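Local coordinates for putative uncharacterized protein (Methanosarcina barkeri str. Fusaro, PDB 3P43) that probably acts as a manganese-dependent phosphoesterase of the LigD 3'-phosphoesterase superfamily, trimming 3' ends in DNA repair, at residues A[35-39]-A[96-100]; A[71-75]-A[144-148]; A[83-88]-A[100-105]; A[62-66]-A[126-131]. The contacts are given in a common frame with arbitrary orientation. Numbering follows the deposited sequence.

Overall arrangement
Following the chain from its N terminus, strand 31-38 meets strand 98-114 in interaction 1, which closes a long loop at the manganese site. Residues 62-66, between strands 53-59 and 70-80, reach forward to 126-131 in interaction 4, and strand 70-80 pairs with the C-terminal strand 145-149 in interaction 2. Interaction 3 is the most local, folding 83-88 back on 100-105 within the spans of interactions 2 and 4. Interaction 1 crosses all three others; it shares Val100 with interaction 3 and joins it through Gln35. Interactions 2 and 4 cross each other too, touching through Arg71 and Phe147. Interactions 2 and 3 lie on opposite sides of the chain's centre, about 20 Å apart between centres.

Interaction 1: A[35-39]-A[96-100]; sequences QRHDA and GAGKV. With MN (manganese (II) ion), chain B.
This strand pair carries one ligand of the manganese site: His37 ND1 binds MN at 2.4 Å, and His43 and Asp45 complete the set of protein ligands. Strand 35-38 runs antiparallel to 98-100, the axes 4.6 Å apart and 161° between directions. Asp38 and Lys99 form a hydrogen-bonded pair (Asp38 N to Lys99 O 2.8 Å, Lys99 N to Asp38 O 3.1 Å); His37 and Val100 are the adjacent non-hydrogen-bonded pair, CA atoms 4.8 Å apart. His37 takes chi1 t and chi2 -171°, bringing NE2 within 2.9 Å of Ala97 O, which accepts its hydrogen bond. Gly98, at phi/psi 132/-176, has no CB, which would clash with Asp38 O and His37 NE2. On the face of His37 and Val100, Gln35 CG packs 3.6 Å from Val100 CG1, while the Gln35 amide reaches Arg47 and the carbonyls of Tyr83 and Phe86. With NE2 donating to a backbone carbonyl, the imidazole is fixed in orientation and presents ND1 as the metal-binding nitrogen.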
loop_
_atom_site.group_PDB
_atom_site.type_symbol
_atom_site.label_atom_id
_atom_site.label_comp_id
_atom_site.label_asym_id
_atom_site.label_seq_id
_atom_site.Cartn_x
_atom_site.Cartn_y
_atom_site.Cartn_z
ATOM N N GLN A 35 1.511 6.020 2.952
ATOM C CA GLN A 35 1.974 6.706 4.147
ATOM C C GLN A 35 3.315 6.146 4.609
ATOM O O GLN A 35 3.453 4.944 4.851
ATOM C CB GLN A 35 0.928 6.597 5.264
ATOM C CG GLN A 35 -0.187 7.645 5.178
ATOM C CD GLN A 35 -1.461 7.201 5.869
ATOM O OE1 GLN A 35 -1.743 6.008 5.952
ATOM N NE2 GLN A 35 -2.246 8.162 6.358
ATOM N N ARG A 36 4.305 7.023 4.709
ATOM C CA ARG A 36 5.560 6.676 5.344
ATOM C C ARG A 36 5.293 6.570 6.832
ATOM O O ARG A 36 4.837 7.528 7.453
ATOM C CB ARG A 36 6.612 7.747 5.086
ATOM C CG ARG A 36 8.010 7.326 5.501
ATOM C CD ARG A 36 9.013 8.434 5.268
ATOM N NE ARG A 36 8.887 9.504 6.252
ATOM C CZ ARG A 36 9.125 10.787 5.996
ATOM N NH1 ARG A 36 9.490 11.165 4.780
ATOM N NH2 ARG A 36 8.988 11.695 6.954
ATOM N N HIS A 37 5.567 5.404 7.400
ATOM C CA HIS A 37 5.266 5.163 8.804
ATOM C C HIS A 37 6.556 4.949 9.587
ATOM O O HIS A 37 7.247 3.954 9.395
ATOM C CB HIS A 37 4.340 3.954 8.943
ATOM C CG HIS A 37 3.782 3.772 10.318
ATOM N ND1 HIS A 37 3.073 2.650 10.690
ATOM C CD2 HIS A 37 3.830 4.566 11.414
ATOM C CE1 HIS A 37 2.708 2.761 11.954
ATOM N NE2 HIS A 37 3.153 3.916 12.416
ATOM N N ASP A 38 6.886 5.903 10.452
ATOM C CA ASP A 38 8.063 5.795 11.306
ATOM C C ASP A 38 7.688 5.128 12.628
ATOM O O ASP A 38 7.294 5.798 13.577
ATOM C CB ASP A 38 8.653 7.186 11.566
ATOM C CG ASP A 38 10.087 7.129 12.083
ATOM O OD1 ASP A 38 10.590 6.012 12.322
ATOM O OD2 ASP A 38 10.713 8.203 12.244
ATOM N N ALA A 39 7.805 3.808 12.685
ATOM C CA ALA A 39 7.399 3.061 13.871
ATOM C C ALA A 39 8.605 2.351 14.467
ATOM O O ALA A 39 9.640 2.973 14.701
ATOM C CB ALA A 39 6.308 2.058 13.514
ATOM N N GLY A 96 -0.600 0.948 15.075
ATOM C CA GLY A 96 -0.198 1.985 14.145
ATOM C C GLY A 96 0.599 3.090 14.809
ATOM O O GLY A 96 0.846 4.128 14.197
ATOM N N ALA A 97 1.001 2.870 16.059
ATOM C CA ALA A 97 1.815 3.848 16.787
ATOM C C ALA A 97 3.006 4.302 15.950
ATOM O O ALA A 97 3.633 3.493 15.266
ATOM C CB ALA A 97 2.295 3.272 18.114
ATOM N N GLY A 98 3.306 5.598 16.002
ATOM C CA GLY A 98 4.441 6.149 15.284
ATOM C C GLY A 98 4.103 7.401 14.499
ATOM O O GLY A 98 2.986 7.909 14.570
ATOM N N LYS A 99 5.079 7.897 13.749
ATOM C CA LYS A 99 4.908 9.090 12.934
ATOM C C LYS A 99 4.392 8.725 11.549
ATOM O O LYS A 99 4.922 7.822 10.895
ATOM C CB LYS A 99 6.236 9.834 12.818
ATOM C CG LYS A 99 6.826 10.234 14.166
ATOM C CD LYS A 99 8.289 10.623 14.040
ATOM C CE LYS A 99 8.855 11.100 15.368
ATOM N NZ LYS A 99 8.048 12.238 15.904
ATOM N N VAL A 100 3.367 9.439 11.097
ATOM C CA VAL A 100 2.742 9.145 9.813
ATOM C C VAL A 100 2.783 10.358 8.893
ATOM O O VAL A 100 2.364 11.447 9.274
ATOM C CB VAL A 100 1.274 8.716 9.992
ATOM C CG1 VAL A 100 0.607 8.474 8.630
ATOM C CG2 VAL A 100 1.180 7.479 10.883
HETATM MN MN MN B . 2.578 0.783 9.266
#

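Interaction 2: A[71-75]-A[144-148]; sequences RLAIE and GWLFF
Ala73 lays its methyl against the CB atoms of two aromatic residues of the opposing strand, with Ala73 CB 4.1 Å from Trp145 CB and 3.9 Å from Phe147 CB. Both segments are extended. Strand 71-75 is antiparallel to 145-148, the short axes approaching to 4.7 Å with 129° between their directions, a strong twist. The register pairs Arg71 with Phe147, Leu72 with Leu146 and Ala73 with Trp145, at CA-CA distances of 4.9, 5.3 and 4.9 Å. The outer two pairs are hydrogen-bonded: Arg71 N to Phe147 O, Phe147 N to Arg71 O and Ala73 N to Trp145 O are each 2.8 Å, and Trp145 N to Ala73 O is 2.7 Å. Leu72 and Leu146, the non-hydrogen-bonded pair, lie on the exposed face. On the other face Trp145 (chi1 m, chi2 65°) brings NE1 within 4.0 Å of Glu75 CB and meets Trp57 edge-to-face, while Phe147 (chi1 t, chi2 33°) reaches Phe46 and the loop prolines Pro63 and Pro64. Arg71, with chi1 and chi2 both m, leads its guanidinium away from the pair, and its NE is hydrogen-bonded to Glu62 O. Strand 70-80 also pairs with 53-59, and 145-149 with 130-135, so this twisted ladder, with an exposed leucine face and a face on which Ala73, Trp145 and Phe147 are buried, is a segment of the antiparallel beta-barrel wall.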
loop_
_atom_site.group_PDB
_atom_site.type_symbol
_atom_site.label_atom_id
_atom_site.label_comp_id
_atom_site.label_asym_id
_atom_site.label_seq_id
_atom_site.Cartn_x
_atom_site.Cartn_y
_atom_site.Cartn_z
ATOM N N ARG A 71 9.144 -5.391 -4.625
ATOM C CA ARG A 71 9.108 -5.162 -3.184
ATOM C C ARG A 71 8.286 -6.218 -2.457
ATOM O O ARG A 71 7.364 -6.797 -3.026
ATOM C CB ARG A 71 8.525 -3.780 -2.873
ATOM C CG ARG A 71 9.328 -2.624 -3.420
ATOM C CD ARG A 71 10.587 -2.404 -2.612
ATOM N NE ARG A 71 11.120 -1.064 -2.828
ATOM C CZ ARG A 71 12.331 -0.809 -3.306
ATOM N NH1 ARG A 71 13.148 -1.809 -3.607
ATOM N NH2 ARG A 71 12.726 0.448 -3.472
ATOM N N LEU A 72 8.626 -6.462 -1.195
ATOM C CA LEU A 72 7.774 -7.251 -0.311
ATOM C C LEU A 72 6.636 -6.374 0.206
ATOM O O LEU A 72 6.855 -5.232 0.607
ATOM C CB LEU A 72 8.575 -7.790 0.876
ATOM C CG LEU A 72 7.753 -8.344 2.044
ATOM C CD1 LEU A 72 7.033 -9.632 1.651
ATOM C CD2 LEU A 72 8.621 -8.563 3.281
ATOM N N ALA A 73 5.418 -6.901 0.183
ATOM C CA ALA A 73 4.277 -6.196 0.758
ATOM C C ALA A 73 3.543 -7.128 1.704
ATOM O O ALA A 73 3.099 -8.199 1.303
ATOM C CB ALA A 73 3.352 -5.696 -0.327
ATOM N N ILE A 74 3.435 -6.722 2.962
ATOM C CA ILE A 74 2.792 -7.536 3.985
ATOM C C ILE A 74 1.404 -7.002 4.300
ATOM O O ILE A 74 1.270 -5.880 4.782
ATOM C CB ILE A 74 3.613 -7.543 5.290
ATOM C CG1 ILE A 74 5.092 -7.794 4.985
ATOM C CG2 ILE A 74 3.069 -8.587 6.264
ATOM C CD1 ILE A 74 6.014 -7.575 6.178
ATOM N N GLU A 75 0.373 -7.798 4.027
ATOM C CA GLU A 75 -0.992 -7.397 4.333
ATOM C C GLU A 75 -1.141 -7.043 5.810
ATOM O O GLU A 75 -0.694 -7.784 6.691
ATOM C CB GLU A 75 -1.978 -8.504 3.954
ATOM C CG GLU A 75 -3.416 -8.218 4.369
ATOM C CD GLU A 75 -4.385 -9.307 3.937
ATOM O OE1 GLU A 75 -4.454 -9.598 2.726
ATOM O OE2 GLU A 75 -5.083 -9.867 4.809
ATOM N N GLY A 144 3.031 -13.225 2.273
ATOM C CA GLY A 144 3.300 -11.892 1.773
ATOM C C GLY A 144 2.986 -11.731 0.300
ATOM O O GLY A 144 2.670 -12.698 -0.396
ATOM N N TRP A 145 3.078 -10.497 -0.179
ATOM C CA TRP A 145 2.767 -10.196 -1.567
ATOM C C TRP A 145 3.975 -9.639 -2.286
ATOM O O TRP A 145 4.725 -8.832 -1.725
ATOM C CB TRP A 145 1.649 -9.165 -1.645
ATOM C CG TRP A 145 0.357 -9.600 -1.046
ATOM C CD1 TRP A 145 0.112 -9.871 0.268
ATOM C CD2 TRP A 145 -0.882 -9.789 -1.735
ATOM N NE1 TRP A 145 -1.201 -10.220 0.440
ATOM C CE2 TRP A 145 -1.836 -10.178 -0.774
ATOM C CE3 TRP A 145 -1.279 -9.666 -3.071
ATOM C CZ2 TRP A 145 -3.165 -10.454 -1.107
ATOM C CZ3 TRP A 145 -2.596 -9.941 -3.401
ATOM C CH2 TRP A 145 -3.523 -10.330 -2.420
ATOM N N LEU A 146 4.159 -10.065 -3.528
ATOM C CA LEU A 146 5.158 -9.462 -4.405
ATOM C C LEU A 146 4.571 -8.197 -5.025
ATOM O O LEU A 146 3.531 -8.246 -5.678
ATOM C CB LEU A 146 5.546 -10.434 -5.514
ATOM C CG LEU A 146 6.736 -9.986 -6.355
ATOM C CD1 LEU A 146 7.991 -10.197 -5.546
ATOM C CD2 LEU A 146 6.798 -10.770 -7.652
ATOM N N PHE A 147 5.248 -7.070 -4.835
ATOM C CA PHE A 147 4.716 -5.771 -5.232
ATOM C C PHE A 147 5.619 -5.099 -6.273
ATOM O O PHE A 147 6.802 -4.894 -6.028
ATOM C CB PHE A 147 4.595 -4.894 -3.979
ATOM C CG PHE A 147 4.024 -3.525 -4.226
ATOM C CD1 PHE A 147 3.075 -3.311 -5.215
ATOM C CD2 PHE A 147 4.412 -2.454 -3.435
ATOM C CE1 PHE A 147 2.542 -2.051 -5.424
ATOM C CE2 PHE A 147 3.884 -1.189 -3.639
ATOM C CZ PHE A 147 2.949 -0.987 -4.637
ATOM N N PHE A 148 5.069 -4.753 -7.432
ATOM C CA PHE A 148 5.882 -4.120 -8.468
ATOM C C PHE A 148 5.083 -3.324 -9.497
ATOM O O PHE A 148 3.878 -3.507 -9.649
ATOM C CB PHE A 148 6.759 -5.163 -9.182
ATOM C CG PHE A 148 5.979 -6.252 -9.873
ATOM C CD1 PHE A 148 5.650 -6.144 -11.213
ATOM C CD2 PHE A 148 5.587 -7.388 -9.181
ATOM C CE1 PHE A 148 4.938 -7.147 -11.855
ATOM C CE2 PHE A 148 4.877 -8.397 -9.814
ATOM C CZ PHE A 148 4.550 -8.274 -11.154
#

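Interaction 3: A[83-88]-A[100-105]; sequences YADFEG and VEIWDR
Side chains do much of the joining where the loop at 83-88 folds against strand 100-105. Residues 83-85 form a 3-10 turn; the chain then extends, and Gly88 enters an antiparallel hydrogen-bonded pair with Val100 (Gly88 N to Val100 O 2.9 Å, Val100 N to Gly88 O 2.7 Å). Glu87 extends through chi1 and chi2 t, and chi3 of 81° turns the carboxylate so that OE2 accepts from Ile102 N at 2.8 Å. Phe86, chi1 t and chi2 79°, puts CE2 4.0 Å from Val100 CB; Val100 is also t. Ile102 (chi1 and chi2 m) sends CD1 to 3.3 Å from Ala84 O. Arg105, extended through three t angles with chi4 85°, spans to the turn, where NH1 forms a salt bridge with Asp85 OD1 at 3.0 Å. A classic beta bulge occurs at Trp103 and Asp104, both facing Val34. The Glu87 carboxylate replaces a backbone acceptor once the short main-chain pairing ends, and the Asp85-Arg105 salt bridge adds an ionic link at the 3-10 turn.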
loop_
_atom_site.group_PDB
_atom_site.type_symbol
_atom_site.label_atom_id
_atom_site.label_comp_id
_atom_site.label_asym_id
_atom_site.label_seq_id
_atom_site.Cartn_x
_atom_site.Cartn_y
_atom_site.Cartn_z
ATOM N N TYR A 83 -8.509 7.659 7.065
ATOM C CA TYR A 83 -7.098 7.553 7.392
ATOM C C TYR A 83 -6.222 7.992 6.221
ATOM O O TYR A 83 -5.056 8.325 6.407
ATOM C CB TYR A 83 -6.753 6.124 7.806
ATOM C CG TYR A 83 -5.579 6.032 8.753
ATOM C CD1 TYR A 83 -5.687 6.478 10.061
ATOM C CD2 TYR A 83 -4.369 5.494 8.342
ATOM C CE1 TYR A 83 -4.618 6.397 10.933
ATOM C CE2 TYR A 83 -3.299 5.403 9.205
ATOM C CZ TYR A 83 -3.430 5.855 10.500
ATOM O OH TYR A 83 -2.368 5.771 11.369
ATOM N N ALA A 84 -6.791 7.999 5.018
ATOM C CA ALA A 84 -6.063 8.445 3.831
ATOM C C ALA A 84 -5.644 9.910 3.952
ATOM O O ALA A 84 -4.785 10.392 3.213
ATOM C CB ALA A 84 -6.901 8.235 2.583
ATOM N N ASP A 85 -6.260 10.613 4.893
ATOM C CA ASP A 85 -6.001 12.030 5.087
ATOM C C ASP A 85 -5.085 12.286 6.278
ATOM O O ASP A 85 -4.736 13.432 6.548
ATOM C CB ASP A 85 -7.319 12.775 5.312
ATOM C CG ASP A 85 -8.123 12.940 4.041
ATOM O OD1 ASP A 85 -7.519 12.985 2.948
ATOM O OD2 ASP A 85 -9.363 13.046 4.140
ATOM N N PHE A 86 -4.706 11.235 7.003
ATOM C CA PHE A 86 -3.998 11.449 8.254
ATOM C C PHE A 86 -2.481 11.579 8.150
ATOM O O PHE A 86 -1.806 10.758 7.533
ATOM C CB PHE A 86 -4.334 10.413 9.324
ATOM C CG PHE A 86 -3.626 10.679 10.611
ATOM C CD1 PHE A 86 -4.095 11.659 11.480
ATOM C CD2 PHE A 86 -2.448 10.028 10.917
ATOM C CE1 PHE A 86 -3.432 11.944 12.650
ATOM C CE2 PHE A 86 -1.772 10.303 12.096
ATOM C CZ PHE A 86 -2.264 11.263 12.964
ATOM N N GLU A 87 -1.972 12.610 8.816
ATOM C CA GLU A 87 -0.566 12.960 8.814
ATOM C C GLU A 87 -0.298 13.566 10.183
ATOM O O GLU A 87 -0.874 14.594 10.536
ATOM C CB GLU A 87 -0.318 13.979 7.703
ATOM C CG GLU A 87 1.115 14.368 7.447
ATOM C CD GLU A 87 1.278 14.995 6.070
ATOM O OE1 GLU A 87 0.986 16.202 5.914
ATOM O OE2 GLU A 87 1.679 14.273 5.134
ATOM N N GLY A 88 0.552 12.909 10.964
ATOM C CA GLY A 88 0.737 13.258 12.365
ATOM C C GLY A 88 1.257 12.062 13.139
ATOM O O GLY A 88 1.787 11.125 12.548
ATOM N N VAL A 100 3.367 9.439 11.097
ATOM C CA VAL A 100 2.742 9.145 9.813
ATOM C C VAL A 100 2.783 10.358 8.893
ATOM O O VAL A 100 2.364 11.447 9.274
ATOM C CB VAL A 100 1.274 8.716 9.992
ATOM C CG1 VAL A 100 0.607 8.474 8.630
ATOM C CG2 VAL A 100 1.180 7.479 10.883
ATOM N N GLU A 101 3.288 10.163 7.679
ATOM C CA GLU A 101 3.307 11.226 6.676
ATOM C C GLU A 101 2.793 10.725 5.333
ATOM O O GLU A 101 3.063 9.590 4.939
ATOM C CB GLU A 101 4.715 11.798 6.503
ATOM C CG GLU A 101 4.799 12.869 5.416
ATOM C CD GLU A 101 6.144 13.567 5.383
ATOM O OE1 GLU A 101 7.108 12.971 4.857
ATOM O OE2 GLU A 101 6.238 14.710 5.883
ATOM N N ILE A 102 2.052 11.572 4.629
ATOM C CA ILE A 102 1.559 11.210 3.310
ATOM C C ILE A 102 2.710 11.309 2.328
ATOM O O ILE A 102 3.214 12.401 2.072
ATOM C CB ILE A 102 0.422 12.130 2.829
ATOM C CG1 ILE A 102 -0.705 12.191 3.860
ATOM C CG2 ILE A 102 -0.128 11.630 1.498
ATOM C CD1 ILE A 102 -1.609 10.994 3.831
ATOM N N TRP A 103 3.125 10.162 1.794
ATOM C CA TRP A 103 4.199 10.099 0.808
ATOM C C TRP A 103 3.668 10.264 -0.612
ATOM O O TRP A 103 4.291 10.927 -1.440
ATOM C CB TRP A 103 4.945 8.778 0.934
ATOM C CG TRP A 103 6.136 8.643 0.028
ATOM C CD1 TRP A 103 7.381 9.165 0.230
ATOM C CD2 TRP A 103 6.209 7.903 -1.202
ATOM N NE1 TRP A 103 8.218 8.810 -0.799
ATOM C CE2 TRP A 103 7.523 8.035 -1.690
ATOM C CE3 TRP A 103 5.288 7.151 -1.939
ATOM C CZ2 TRP A 103 7.937 7.447 -2.882
ATOM C CZ3 TRP A 103 5.704 6.563 -3.121
ATOM C CH2 TRP A 103 7.014 6.714 -3.579
ATOM N N ASP A 104 2.524 9.646 -0.895
ATOM C CA ASP A 104 1.834 9.864 -2.160
ATOM C C ASP A 104 0.336 9.675 -1.962
ATOM O O ASP A 104 -0.107 9.064 -0.990
ATOM C CB ASP A 104 2.346 8.913 -3.249
ATOM C CG ASP A 104 1.949 9.359 -4.656
ATOM O OD1 ASP A 104 1.550 10.527 -4.834
ATOM O OD2 ASP A 104 2.043 8.542 -5.591
ATOM N N ARG A 105 -0.444 10.201 -2.894
ATOM C CA ARG A 105 -1.890 10.118 -2.797
ATOM C C ARG A 105 -2.514 10.299 -4.174
ATOM O O ARG A 105 -2.076 11.137 -4.960
ATOM C CB ARG A 105 -2.414 11.182 -1.828
ATOM C CG ARG A 105 -3.883 11.023 -1.489
ATOM C CD ARG A 105 -4.485 12.306 -0.954
ATOM N NE ARG A 105 -5.942 12.220 -0.964
ATOM C CZ ARG A 105 -6.658 11.672 0.009
ATOM N NH1 ARG A 105 -6.047 11.177 1.076
ATOM N NH2 ARG A 105 -7.981 11.625 -0.082
#

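Interaction 4: A[62-66]-A[126-131]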
loop_
_atom_site.group_PDB
_atom_site.type_symbol
_atom_site.label_atom_id
_atom_site.label_comp_id
_atom_site.label_asym_id
_atom_site.label_seq_id
_atom_site.Cartn_x
_atom_site.Cartn_y
_atom_site.Cartn_z
ATOM N N GLU A 62 10.575 2.048 -0.052
ATOM C CA GLU A 62 9.722 2.922 -0.854
ATOM C C GLU A 62 9.051 2.125 -1.965
ATOM O O GLU A 62 9.695 1.302 -2.622
ATOM C CB GLU A 62 10.525 4.067 -1.474
ATOM C CG GLU A 62 11.235 4.980 -0.478
ATOM C CD GLU A 62 11.725 6.270 -1.120
ATOM O OE1 GLU A 62 11.599 6.399 -2.359
ATOM O OE2 GLU A 62 12.230 7.157 -0.393
ATOM N N PRO A 63 7.749 2.358 -2.177
ATOM C CA PRO A 63 7.089 1.726 -3.322
ATOM C C PRO A 63 7.854 2.093 -4.585
ATOM O O PRO A 63 8.331 3.218 -4.697
ATOM C CB PRO A 63 5.697 2.366 -3.319
ATOM C CG PRO A 63 5.463 2.718 -1.879
ATOM C CD PRO A 63 6.814 3.149 -1.358
ATOM N N PRO A 64 7.992 1.149 -5.521
ATOM C CA PRO A 64 8.870 1.394 -6.670
ATOM C C PRO A 64 8.217 2.340 -7.676
ATOM O O PRO A 64 7.070 2.130 -8.065
ATOM C CB PRO A 64 9.051 -0.006 -7.272
ATOM C CG PRO A 64 7.786 -0.726 -6.913
ATOM C CD PRO A 64 7.355 -0.181 -5.569
ATOM N N LYS A 65 8.944 3.372 -8.088
ATOM C CA LYS A 65 8.410 4.348 -9.034
ATOM C C LYS A 65 8.548 3.877 -10.478
ATOM O O LYS A 65 7.860 4.372 -11.369
ATOM C CB LYS A 65 9.098 5.705 -8.862
ATOM C CG LYS A 65 8.914 6.336 -7.487
ATOM C CD LYS A 65 9.658 7.656 -7.409
ATOM C CE LYS A 65 9.706 8.181 -5.989
ATOM N NZ LYS A 65 10.453 9.469 -5.895
ATOM N N ASP A 66 9.444 2.921 -10.699
ATOM C CA ASP A 66 9.689 2.379 -12.032
ATOM C C ASP A 66 9.648 0.858 -12.015
ATOM O O ASP A 66 9.951 0.237 -11.000
ATOM C CB ASP A 66 11.062 2.835 -12.545
ATOM C CG ASP A 66 11.111 4.317 -12.851
ATOM O OD1 ASP A 66 10.059 4.892 -13.209
ATOM O OD2 ASP A 66 12.207 4.905 -12.741
ATOM N N GLU A 126 3.924 10.277 -7.346
ATOM C CA GLU A 126 5.111 9.436 -7.352
ATOM C C GLU A 126 4.821 8.177 -8.147
ATOM O O GLU A 126 5.605 7.766 -9.000
ATOM C CB GLU A 126 5.507 9.063 -5.926
ATOM C CG GLU A 126 5.669 10.247 -4.994
ATOM C CD GLU A 126 6.847 11.135 -5.365
ATOM O OE1 GLU A 126 7.285 11.105 -6.534
ATOM O OE2 GLU A 126 7.337 11.866 -4.481
ATOM N N LEU A 127 3.673 7.576 -7.864
ATOM C CA LEU A 127 3.295 6.324 -8.491
ATOM C C LEU A 127 2.279 6.567 -9.596
ATOM O O LEU A 127 1.160 7.027 -9.342
ATOM C CB LEU A 127 2.718 5.361 -7.449
ATOM C CG LEU A 127 3.503 5.178 -6.149
ATOM C CD1 LEU A 127 2.905 4.038 -5.345
ATOM C CD2 LEU A 127 4.981 4.919 -6.432
ATOM N N LYS A 128 2.676 6.257 -10.824
ATOM C CA LYS A 128 1.767 6.307 -11.958
ATOM C C LYS A 128 1.863 5.024 -12.771
ATOM O O LYS A 128 2.939 4.453 -12.921
ATOM C CB LYS A 128 2.089 7.498 -12.855
ATOM C CG LYS A 128 2.082 8.833 -12.158
ATOM C CD LYS A 128 2.554 9.925 -13.100
ATOM C CE LYS A 128 2.559 11.286 -12.419
ATOM N NZ LYS A 128 3.441 11.275 -11.223
ATOM N N GLY A 129 0.731 4.578 -13.303
ATOM C CA GLY A 129 0.718 3.424 -14.179
ATOM C C GLY A 129 0.328 2.142 -13.474
ATOM O O GLY A 129 -0.126 2.155 -12.328
ATOM N N ILE A 130 0.525 1.021 -14.158
ATOM C CA ILE A 130 0.016 -0.247 -13.666
ATOM C C ILE A 130 0.932 -0.888 -12.634
ATOM O O ILE A 130 2.128 -1.045 -12.857
ATOM C CB ILE A 130 -0.277 -1.229 -14.816
ATOM C CG1 ILE A 130 -1.145 -0.548 -15.880
ATOM C CG2 ILE A 130 -0.967 -2.481 -14.285
ATOM C CD1 ILE A 130 -1.302 -1.359 -17.148
ATOM N N TYR A 131 0.346 -1.243 -11.497
ATOM C CA TYR A 131 1.054 -1.896 -10.409
ATOM C C TYR A 131 0.402 -3.235 -10.102
ATOM O O TYR A 131 -0.804 -3.392 -10.282
ATOM C CB TYR A 131 1.053 -1.003 -9.167
ATOM C CG TYR A 131 2.067 0.104 -9.247
ATOM C CD1 TYR A 131 3.218 0.070 -8.477
ATOM C CD2 TYR A 131 1.889 1.176 -10.118
ATOM C CE1 TYR A 131 4.161 1.076 -8.558
ATOM C CE2 TYR A 131 2.825 2.192 -10.203
ATOM C CZ TYR A 131 3.962 2.132 -9.426
ATOM O OH TYR A 131 4.905 3.128 -9.500
HETATM O O HOH W 1 5.427 5.886 -11.469
#
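In this antiparallel beta-barrel the proline-containing loop at 62-66 packs against the corner that leads into strand 130-135, and Lys65, Glu126 and Leu127 bury the most area. Lys65 contributes 73 Å², more than any other residue here. Its chain has chi1 m and is then fully extended, so NZ arrives 3.6 Å from Glu126 OE1, a long salt bridge. Glu126 and Leu127 each lose 48 Å². Glu126 is folded by two m rotamers, and Leu127 (chi1 m, chi2 t) makes apolar contacts through CD1, 3.8 Å from Pro63 CB, and CD2, 4.3 Å from Lys65 CG; Leu127 CD2 also lies close to Pro64 O, at 3.8 Å. The CA atoms of Lys65 and Leu127 are 5.5 Å apart. Trp103 of strand 98-114 also touches Lys65, Glu126 and Leu127, and the Asp104 carboxylate accepts from the backbone N of both Glu126 and Leu127, tying this corner to strand 98-114. The chain then turns at Gly129, whose phi/psi of 98/-169 would jam a CB against the preceding carbonyl, and enters the strand with Tyr131 pointing back at the prolines. A water completes the seam, accepting from Lys128 N at 2.8 Å and lying 2.9 Å from Lys65 O. Beside it, Tyr131 OH donates a hydrogen bond to Pro64 O at 2.8 Å.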